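Local coordinates for protein choline kinase (Cryptosporidium parvum, PDB 3MES) that probably phosphorylates choline, and perhaps ethanolamine, as a kinase of the choline/ethanolamine kinase family that binds ADP and magnesium, at residues Q219-E231 with T392-K406. Sequence-based numbering, arbitrary orientation.
Sequences QIDKELYSKILEE and TEYANTRFTHYLQKK
Glu231 and Tyr402 join helix 222-231 to the long helix containing 392-406 through a hydrogen bond, and the glutamate can be followed outward atom by atom. Glu231 CB lies 3.5 Å from Tyr402 OH, and Glu231 CG packs 3.6 Å from Tyr402 CE2. A bend at chi2 then brings the carboxylate to the ring edge, its plane turned 63° from that of the ring. At the tip, Glu231 OE1 accepts a hydrogen bond from Tyr402 OH, 2.8 Å away, on its anti side and close to the carboxylate plane. The same oxygen has the aliphatic end of Lys406 beside it and forms a long salt bridge to Lys406 NZ. Glu231 OE2 instead meets Lys227 NZ at 3.2 Å, a salt bridge within the helix.

One helical turn earlier the contact becomes apolar. Ile228 sets CG1 over one face of the Phe399 ring, 3.9 Å from the centroid and 26° off the normal, which meets the geometry of a CH-pi contact; Ile228 CD1 continues to Tyr402 CD2. Leu224 is a knob in the hole formed by Asn396, Phe399, Thr400 and Leu403. Its CG, anti to the backbone N, carries the branch into that hole: Leu224 CD2 lies 3.5 Å from Phe399 CB and also meets Asn396 O and Thr400 OG1, while Leu224 CD1 packs 3.2 Å from Leu403 CD2. Toward Asp221, which N-caps helix 222-231, Asn396 ND2 is buried against Ile220 CD1 and Asp221 CB with no polar partner in the model.

The short segment axes approach to 9.9 Å at 53°, a knobs-into-holes helix pair. Tyr402 also touches Leu365 and Ile369 of helix 364-376; the ligand-pocket residue Tyr394 belongs to the same long helix but lies apart from this packing. The chemistry is therefore graded, from apolar interlocking around Leu224 and Ile228 to a carboxylate flanked by two lysines and a phenol, an environment that would probably stabilise its negative charge.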
# COMPACT_ATOMS: atom_id res chain seq x y z
N GLN B 219 0.26 -29.10 32.23
CA GLN B 219 -0.35 -28.36 33.33
C GLN B 219 -1.29 -27.30 32.78
O GLN B 219 -0.87 -26.19 32.45
CB GLN B 219 0.75 -27.70 34.18
CG GLN B 219 0.56 -27.86 35.69
CD GLN B 219 -0.67 -27.14 36.21
OE1 GLN B 219 -1.13 -27.42 37.33
NE2 GLN B 219 -1.21 -26.22 35.42
N ILE B 220 -2.57 -27.65 32.66
CA ILE B 220 -3.55 -26.76 32.04
C ILE B 220 -4.74 -26.49 32.97
O ILE B 220 -5.02 -27.27 33.88
CB ILE B 220 -4.07 -27.36 30.72
CG1 ILE B 220 -4.90 -26.33 29.95
CG2 ILE B 220 -4.89 -28.62 30.99
CD1 ILE B 220 -6.12 -25.84 30.69
N ASP B 221 -5.42 -25.37 32.74
CA ASP B 221 -6.61 -25.04 33.52
C ASP B 221 -7.78 -25.91 33.08
O ASP B 221 -8.50 -25.57 32.14
CB ASP B 221 -6.97 -23.56 33.37
CG ASP B 221 -8.21 -23.18 34.17
OD1 ASP B 221 -8.66 -22.02 34.05
OD2 ASP B 221 -8.73 -24.04 34.91
N LYS B 222 -7.97 -27.03 33.77
CA LYS B 222 -8.96 -28.02 33.38
C LYS B 222 -10.38 -27.45 33.34
O LYS B 222 -11.23 -27.94 32.59
CB LYS B 222 -8.90 -29.22 34.33
CG LYS B 222 -7.49 -29.73 34.57
CD LYS B 222 -7.48 -30.93 35.50
CE LYS B 222 -8.19 -32.13 34.88
NZ LYS B 222 -7.96 -33.38 35.66
N GLU B 223 -10.63 -26.42 34.15
CA GLU B 223 -11.96 -25.83 34.23
C GLU B 223 -12.28 -25.03 32.97
O GLU B 223 -13.36 -25.17 32.38
CB GLU B 223 -12.07 -24.93 35.46
CG GLU B 223 -13.46 -24.89 36.07
CD GLU B 223 -13.83 -26.19 36.77
OE1 GLU B 223 -12.91 -26.91 37.22
OE2 GLU B 223 -15.04 -26.49 36.89
N LEU B 224 -11.34 -24.20 32.55
CA LEU B 224 -11.49 -23.41 31.33
C LEU B 224 -11.52 -24.33 30.11
O LEU B 224 -12.46 -24.30 29.32
CB LEU B 224 -10.33 -22.41 31.21
CG LEU B 224 -10.37 -21.39 30.07
CD1 LEU B 224 -11.66 -20.59 30.13
CD2 LEU B 224 -9.16 -20.47 30.15
N TYR B 225 -10.48 -25.13 29.97
CA TYR B 225 -10.36 -26.08 28.87
C TYR B 225 -11.64 -26.89 28.70
O TYR B 225 -12.10 -27.12 27.59
CB TYR B 225 -9.18 -27.02 29.12
CG TYR B 225 -9.11 -28.21 28.19
CD1 TYR B 225 -8.44 -28.12 26.98
CD2 TYR B 225 -9.69 -29.42 28.53
CE1 TYR B 225 -8.36 -29.21 26.13
CE2 TYR B 225 -9.62 -30.51 27.69
CZ TYR B 225 -8.95 -30.40 26.49
OH TYR B 225 -8.88 -31.48 25.64
N SER B 226 -12.22 -27.30 29.83
CA SER B 226 -13.42 -28.13 29.81
C SER B 226 -14.62 -27.36 29.26
O SER B 226 -15.42 -27.92 28.51
CB SER B 226 -13.72 -28.65 31.22
OG SER B 226 -14.51 -29.82 31.17
N LYS B 227 -14.73 -26.09 29.63
CA LYS B 227 -15.83 -25.26 29.16
C LYS B 227 -15.73 -24.99 27.66
O LYS B 227 -16.74 -24.86 26.97
CB LYS B 227 -15.88 -23.93 29.93
CG LYS B 227 -17.13 -23.11 29.66
CD LYS B 227 -18.33 -23.66 30.43
CE LYS B 227 -19.64 -23.29 29.75
NZ LYS B 227 -19.72 -21.85 29.42
N ILE B 228 -14.50 -24.91 27.17
CA ILE B 228 -14.26 -24.68 25.75
C ILE B 228 -14.70 -25.88 24.92
O ILE B 228 -15.22 -25.73 23.81
CB ILE B 228 -12.77 -24.39 25.47
CG1 ILE B 228 -12.36 -23.08 26.12
CG2 ILE B 228 -12.50 -24.35 23.97
CD1 ILE B 228 -13.15 -21.88 25.65
N LEU B 229 -14.50 -27.08 25.46
CA LEU B 229 -14.90 -28.31 24.80
C LEU B 229 -16.41 -28.37 24.62
O LEU B 229 -16.91 -28.97 23.67
CB LEU B 229 -14.42 -29.53 25.58
CG LEU B 229 -12.91 -29.81 25.53
CD1 LEU B 229 -12.57 -31.04 26.36
CD2 LEU B 229 -12.45 -29.98 24.09
N GLU B 230 -17.14 -27.76 25.55
CA GLU B 230 -18.59 -27.71 25.47
C GLU B 230 -19.05 -26.67 24.45
O GLU B 230 -19.99 -26.90 23.69
CB GLU B 230 -19.20 -27.39 26.83
CG GLU B 230 -18.83 -28.38 27.93
CD GLU B 230 -19.55 -28.08 29.23
OE1 GLU B 230 -19.32 -28.81 30.22
OE2 GLU B 230 -20.33 -27.11 29.28
N GLU B 231 -18.37 -25.53 24.43
CA GLU B 231 -18.69 -24.45 23.51
C GLU B 231 -18.54 -24.90 22.06
O GLU B 231 -19.31 -24.50 21.19
CB GLU B 231 -17.80 -23.23 23.77
CG GLU B 231 -18.01 -22.59 25.13
CD GLU B 231 -19.24 -21.70 25.17
OE1 GLU B 231 -19.52 -21.02 24.17
OE2 GLU B 231 -19.93 -21.69 26.22
N THR B 392 1.02 -23.29 27.06
CA THR B 392 -0.11 -23.56 27.94
C THR B 392 -0.75 -22.27 28.45
O THR B 392 -1.97 -22.13 28.45
CB THR B 392 0.29 -24.42 29.16
OG1 THR B 392 0.84 -25.66 28.71
CG2 THR B 392 -0.91 -24.70 30.03
N GLU B 393 0.08 -21.33 28.87
CA GLU B 393 -0.42 -20.05 29.35
C GLU B 393 -1.08 -19.27 28.22
O GLU B 393 -2.06 -18.56 28.44
CB GLU B 393 0.71 -19.22 29.98
CG GLU B 393 0.23 -17.96 30.68
CD GLU B 393 -0.80 -18.26 31.76
OE1 GLU B 393 -0.75 -19.36 32.35
OE2 GLU B 393 -1.66 -17.39 32.02
N TYR B 394 -0.53 -19.41 27.01
CA TYR B 394 -1.09 -18.71 25.86
C TYR B 394 -2.47 -19.26 25.50
O TYR B 394 -3.36 -18.51 25.11
CB TYR B 394 -0.16 -18.80 24.65
CG TYR B 394 -0.72 -18.13 23.42
CD1 TYR B 394 -0.81 -16.75 23.34
CD2 TYR B 394 -1.18 -18.88 22.34
CE1 TYR B 394 -1.33 -16.13 22.22
CE2 TYR B 394 -1.70 -18.27 21.21
CZ TYR B 394 -1.77 -16.89 21.16
OH TYR B 394 -2.28 -16.27 20.05
N ALA B 395 -2.63 -20.57 25.63
CA ALA B 395 -3.91 -21.22 25.37
C ALA B 395 -4.95 -20.75 26.38
O ALA B 395 -6.07 -20.41 26.01
CB ALA B 395 -3.76 -22.73 25.41
N ASN B 396 -4.56 -20.73 27.65
CA ASN B 396 -5.43 -20.22 28.71
C ASN B 396 -5.94 -18.83 28.37
O ASN B 396 -7.10 -18.50 28.63
CB ASN B 396 -4.67 -20.16 30.04
CG ASN B 396 -4.51 -21.52 30.68
OD1 ASN B 396 -3.74 -21.68 31.63
ND2 ASN B 396 -5.24 -22.51 30.17
N THR B 397 -5.07 -18.02 27.78
CA THR B 397 -5.42 -16.65 27.43
C THR B 397 -6.44 -16.60 26.30
O THR B 397 -7.47 -15.93 26.41
CB THR B 397 -4.17 -15.83 27.07
OG1 THR B 397 -3.23 -15.89 28.15
CG2 THR B 397 -4.54 -14.37 26.82
N ARG B 398 -6.16 -17.30 25.20
CA ARG B 398 -7.07 -17.33 24.07
C ARG B 398 -8.45 -17.83 24.50
O ARG B 398 -9.48 -17.29 24.08
CB ARG B 398 -6.53 -18.18 22.92
CG ARG B 398 -5.17 -17.73 22.38
CD ARG B 398 -5.14 -16.24 22.08
NE ARG B 398 -6.20 -15.81 21.17
CZ ARG B 398 -6.07 -15.71 19.85
NH1 ARG B 398 -4.92 -16.01 19.27
NH2 ARG B 398 -7.09 -15.30 19.11
N PHE B 399 -8.47 -18.87 25.33
CA PHE B 399 -9.73 -19.41 25.84
C PHE B 399 -10.43 -18.36 26.70
O PHE B 399 -11.60 -18.06 26.48
CB PHE B 399 -9.50 -20.69 26.65
CG PHE B 399 -9.03 -21.86 25.83
CD1 PHE B 399 -9.30 -21.92 24.47
CD2 PHE B 399 -8.34 -22.90 26.41
CE1 PHE B 399 -8.87 -22.99 23.71
CE2 PHE B 399 -7.91 -23.98 25.66
CZ PHE B 399 -8.18 -24.02 24.31
N THR B 400 -9.72 -17.81 27.67
CA THR B 400 -10.25 -16.74 28.49
C THR B 400 -10.91 -15.68 27.61
O THR B 400 -12.05 -15.29 27.84
CB THR B 400 -9.14 -16.07 29.33
OG1 THR B 400 -8.60 -17.01 30.26
CG2 THR B 400 -9.69 -14.87 30.10
N HIS B 401 -10.18 -15.23 26.59
CA HIS B 401 -10.67 -14.17 25.72
C HIS B 401 -11.88 -14.59 24.89
O HIS B 401 -12.71 -13.75 24.52
CB HIS B 401 -9.56 -13.64 24.82
CG HIS B 401 -8.54 -12.81 25.54
ND1 HIS B 401 -7.25 -12.63 25.07
CD2 HIS B 401 -8.61 -12.12 26.70
CE1 HIS B 401 -6.58 -11.86 25.91
NE2 HIS B 401 -7.39 -11.54 26.91
N TYR B 402 -11.98 -15.88 24.60
CA TYR B 402 -13.16 -16.40 23.91
C TYR B 402 -14.41 -16.17 24.75
O TYR B 402 -15.40 -15.63 24.26
CB TYR B 402 -13.02 -17.90 23.63
CG TYR B 402 -14.33 -18.53 23.20
CD1 TYR B 402 -14.71 -18.55 21.87
CD2 TYR B 402 -15.20 -19.08 24.14
CE1 TYR B 402 -15.91 -19.11 21.48
CE2 TYR B 402 -16.40 -19.64 23.76
CZ TYR B 402 -16.75 -19.65 22.42
OH TYR B 402 -17.94 -20.20 22.03
N LEU B 403 -14.35 -16.58 26.01
CA LEU B 403 -15.46 -16.39 26.94
C LEU B 403 -15.84 -14.92 27.02
O LEU B 403 -17.01 -14.56 26.88
CB LEU B 403 -15.08 -16.90 28.33
CG LEU B 403 -15.50 -18.33 28.68
CD1 LEU B 403 -15.85 -19.14 27.44
CD2 LEU B 403 -14.43 -19.02 29.52
N GLN B 404 -14.84 -14.07 27.23
CA GLN B 404 -15.05 -12.64 27.37
C GLN B 404 -15.68 -12.04 26.11
O GLN B 404 -16.69 -11.34 26.18
CB GLN B 404 -13.72 -11.94 27.69
CG GLN B 404 -13.86 -10.45 27.96
CD GLN B 404 -12.55 -9.83 28.41
OE1 GLN B 404 -11.60 -10.53 28.77
NE2 GLN B 404 -12.49 -8.50 28.40
N LYS B 405 -15.07 -12.32 24.96
CA LYS B 405 -15.57 -11.79 23.69
C LYS B 405 -17.02 -12.23 23.42
O LYS B 405 -17.83 -11.44 22.95
CB LYS B 405 -14.66 -12.22 22.53
CG LYS B 405 -14.94 -11.51 21.22
CD LYS B 405 -14.63 -10.02 21.29
CE LYS B 405 -14.82 -9.36 19.93
NZ LYS B 405 -14.55 -7.89 19.95
N LYS B 406 -17.32 -13.49 23.72
CA LYS B 406 -18.67 -14.01 23.53
C LYS B 406 -19.69 -13.24 24.37
O LYS B 406 -20.80 -12.97 23.90
CB LYS B 406 -18.72 -15.51 23.85
CG LYS B 406 -20.08 -16.15 23.62
CD LYS B 406 -19.99 -17.66 23.73
CE LYS B 406 -21.31 -18.33 23.38
NZ LYS B 406 -22.33 -18.19 24.47
O HOH W 1 -21.54 -19.95 27.13